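Local atomic coordinates of transcription termination factor NusA (Planctomyces limnophilus, PDB entry 4MTN), a protein that probably takes part in both termination and antitermination of transcription, binding the core RNA polymerase and the nascent RNA. Residues 328-332 / 348-354. Numbering follows the deposited sequence.
Sequences AYSQI and FLSFEDL
Tyr329 presents the edge of its ring to the face of Phe351, a T-shaped pair whose centroids lie 5.6 Å apart with the planes at 85°. The two side chains run past each other in opposite directions, and CE1 of Tyr329 sits over the Phe351 face, offset toward its rim. With CG anti to its own carbonyl carbon (chi1 -72°), Tyr329 reaches from the last turn of helix 316-330 to the loop 348-350, where its hydroxyl donates a hydrogen bond to Ser350 O. That acceptor lies in the plane of the tyrosine ring, just ahead of helix 351-355, though the modelled length of the bond is too short to be trusted. Leu354 closes over one face of the tyrosine: its CD2 makes a CH-pi contact 4.1 Å from the Tyr329 ring centroid, 28° off the normal. Leu354 CG is anti to its backbone N, which directs CD2 to the tyrosine face.

Both segments belong to the helix-hairpin-helix domain, and the contact joins the end of helix 316-330 and the loop after it to the start of helix 351-355, with helix 337-345, which lies between them in sequence, packing on Tyr329 through Ala340 and Val344. Phe351 is met along its rim as well. Ile332 CD1 approaches Phe351 CE1 at the ring edge, in plane, at 3.8 Å, and Ala328 O also lies at the edge, while Ala328 CB makes an oblique apolar contact with Phe351 CE2 at 3.7 Å. Ile332 also meets Leu354 tip to tip, Ile332 CD1 to Leu354 CD2, 4.0 Å apart, and Ile387 of the long helix 370-399 touches Phe351. Within 348-354, Asp353 OD2 accepts a hydrogen bond from Ser350 N at 3.3 Å, met from above the carboxylate plane, and a weak one from Leu349 N; Asp353 OD1 forms a salt bridge with Arg278.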
loop_
_atom_site.group_PDB
_atom_site.type_symbol
_atom_site.label_atom_id
_atom_site.label_comp_id
_atom_site.label_asym_id
_atom_site.label_seq_id
_atom_site.Cartn_x
_atom_site.Cartn_y
_atom_site.Cartn_z
ATOM N N ALA A 328 -9.996 -37.810 10.129
ATOM C CA ALA A 328 -11.010 -36.803 9.843
ATOM C C ALA A 328 -11.392 -36.799 8.366
ATOM O O ALA A 328 -12.574 -36.756 8.024
ATOM C CB ALA A 328 -10.522 -35.425 10.266
ATOM N N TYR A 329 -10.388 -36.848 7.496
ATOM C CA TYR A 329 -10.621 -36.824 6.055
ATOM C C TYR A 329 -11.287 -38.106 5.566
ATOM O O TYR A 329 -12.004 -38.098 4.566
ATOM C CB TYR A 329 -9.305 -36.602 5.303
ATOM C CG TYR A 329 -8.756 -35.197 5.418
ATOM C CD1 TYR A 329 -9.565 -34.143 5.822
ATOM C CD2 TYR A 329 -7.428 -34.924 5.116
ATOM C CE1 TYR A 329 -9.067 -32.858 5.925
ATOM C CE2 TYR A 329 -6.920 -33.643 5.218
ATOM C CZ TYR A 329 -7.745 -32.614 5.622
ATOM O OH TYR A 329 -7.242 -31.337 5.723
ATOM N N SER A 330 -11.050 -39.204 6.279
ATOM C CA SER A 330 -11.613 -40.497 5.905
ATOM C C SER A 330 -13.122 -40.551 6.136
ATOM O O SER A 330 -13.819 -41.378 5.545
ATOM C CB SER A 330 -10.926 -41.622 6.680
ATOM O OG SER A 330 -9.537 -41.649 6.408
ATOM N N GLN A 331 -13.618 -39.670 7.000
ATOM C CA GLN A 331 -15.048 -39.585 7.278
ATOM C C GLN A 331 -15.824 -39.186 6.030
ATOM O O GLN A 331 -16.951 -39.635 5.816
ATOM C CB GLN A 331 -15.323 -38.586 8.403
ATOM C CG GLN A 331 -14.964 -39.088 9.791
ATOM C CD GLN A 331 -15.326 -38.092 10.875
ATOM O OE1 GLN A 331 -15.268 -36.881 10.665
ATOM N NE2 GLN A 331 -15.709 -38.599 12.041
ATOM N N ILE A 332 -15.212 -38.338 5.211
ATOM C CA ILE A 332 -15.826 -37.901 3.964
ATOM C C ILE A 332 -15.909 -39.049 2.967
ATOM O O ILE A 332 -14.890 -39.638 2.605
ATOM C CB ILE A 332 -15.041 -36.740 3.323
ATOM C CG1 ILE A 332 -14.941 -35.561 4.292
ATOM C CG2 ILE A 332 -15.694 -36.312 2.018
ATOM C CD1 ILE A 332 -14.119 -34.406 3.762
ATOM N N PHE A 348 -2.048 -30.671 4.145
ATOM C CA PHE A 348 -3.448 -30.440 4.486
ATOM C C PHE A 348 -3.797 -31.109 5.811
ATOM O O PHE A 348 -3.679 -32.326 5.952
ATOM C CB PHE A 348 -4.364 -30.950 3.374
ATOM C CG PHE A 348 -4.193 -30.225 2.071
ATOM C CD1 PHE A 348 -4.958 -29.108 1.780
ATOM C CD2 PHE A 348 -3.266 -30.657 1.138
ATOM C CE1 PHE A 348 -4.801 -28.437 0.583
ATOM C CE2 PHE A 348 -3.105 -29.990 -0.059
ATOM C CZ PHE A 348 -3.873 -28.877 -0.335
ATOM N N LEU A 349 -4.225 -30.307 6.780
ATOM C CA LEU A 349 -4.506 -30.813 8.118
ATOM C C LEU A 349 -5.976 -30.647 8.495
ATOM O O LEU A 349 -6.688 -31.633 8.687
ATOM C CB LEU A 349 -3.617 -30.112 9.146
ATOM C CG LEU A 349 -2.113 -30.315 8.944
ATOM C CD1 LEU A 349 -1.312 -29.476 9.929
ATOM C CD2 LEU A 349 -1.750 -31.789 9.065
ATOM N N SER A 350 -6.423 -29.402 8.603
ATOM C CA SER A 350 -7.806 -29.119 8.968
ATOM C C SER A 350 -8.728 -29.189 7.754
ATOM O O SER A 350 -8.275 -29.415 6.631
ATOM C CB SER A 350 -7.913 -27.744 9.628
ATOM O OG SER A 350 -7.528 -26.716 8.732
ATOM N N PHE A 351 -10.022 -28.987 7.985
ATOM C CA PHE A 351 -10.999 -28.981 6.901
ATOM C C PHE A 351 -10.975 -27.646 6.169
ATOM O O PHE A 351 -11.425 -27.546 5.027
ATOM C CB PHE A 351 -12.403 -29.271 7.435
ATOM C CG PHE A 351 -12.635 -30.716 7.775
ATOM C CD1 PHE A 351 -13.017 -31.620 6.796
ATOM C CD2 PHE A 351 -12.468 -31.174 9.071
ATOM C CE1 PHE A 351 -13.229 -32.950 7.103
ATOM C CE2 PHE A 351 -12.679 -32.505 9.384
ATOM C CZ PHE A 351 -13.060 -33.394 8.399
ATOM N N GLU A 352 -10.447 -26.625 6.835
ATOM C CA GLU A 352 -10.269 -25.315 6.221
ATOM C C GLU A 352 -9.276 -25.405 5.070
ATOM O O GLU A 352 -9.478 -24.807 4.013
ATOM C CB GLU A 352 -9.788 -24.291 7.253
ATOM C CG GLU A 352 -10.856 -23.813 8.228
ATOM C CD GLU A 352 -11.200 -24.842 9.292
ATOM O OE1 GLU A 352 -10.535 -25.898 9.349
ATOM O OE2 GLU A 352 -12.141 -24.593 10.075
ATOM N N ASP A 353 -8.207 -26.164 5.285
ATOM C CA ASP A 353 -7.169 -26.338 4.277
ATOM C C ASP A 353 -7.690 -27.132 3.087
ATOM O O ASP A 353 -7.291 -26.895 1.947
ATOM C CB ASP A 353 -5.948 -27.039 4.879
ATOM C CG ASP A 353 -5.438 -26.350 6.129
ATOM O OD1 ASP A 353 -5.634 -25.124 6.259
ATOM O OD2 ASP A 353 -4.839 -27.037 6.983
ATOM N N LEU A 354 -8.580 -28.079 3.359
ATOM C CA LEU A 354 -9.131 -28.926 2.312
ATOM C C LEU A 354 -10.162 -28.173 1.478
ATOM O O LEU A 354 -10.289 -28.405 0.278
ATOM C CB LEU A 354 -9.756 -30.185 2.915
ATOM C CG LEU A 354 -10.292 -31.219 1.922
ATOM C CD1 LEU A 354 -9.225 -31.586 0.903
ATOM C CD2 LEU A 354 -10.789 -32.456 2.653
#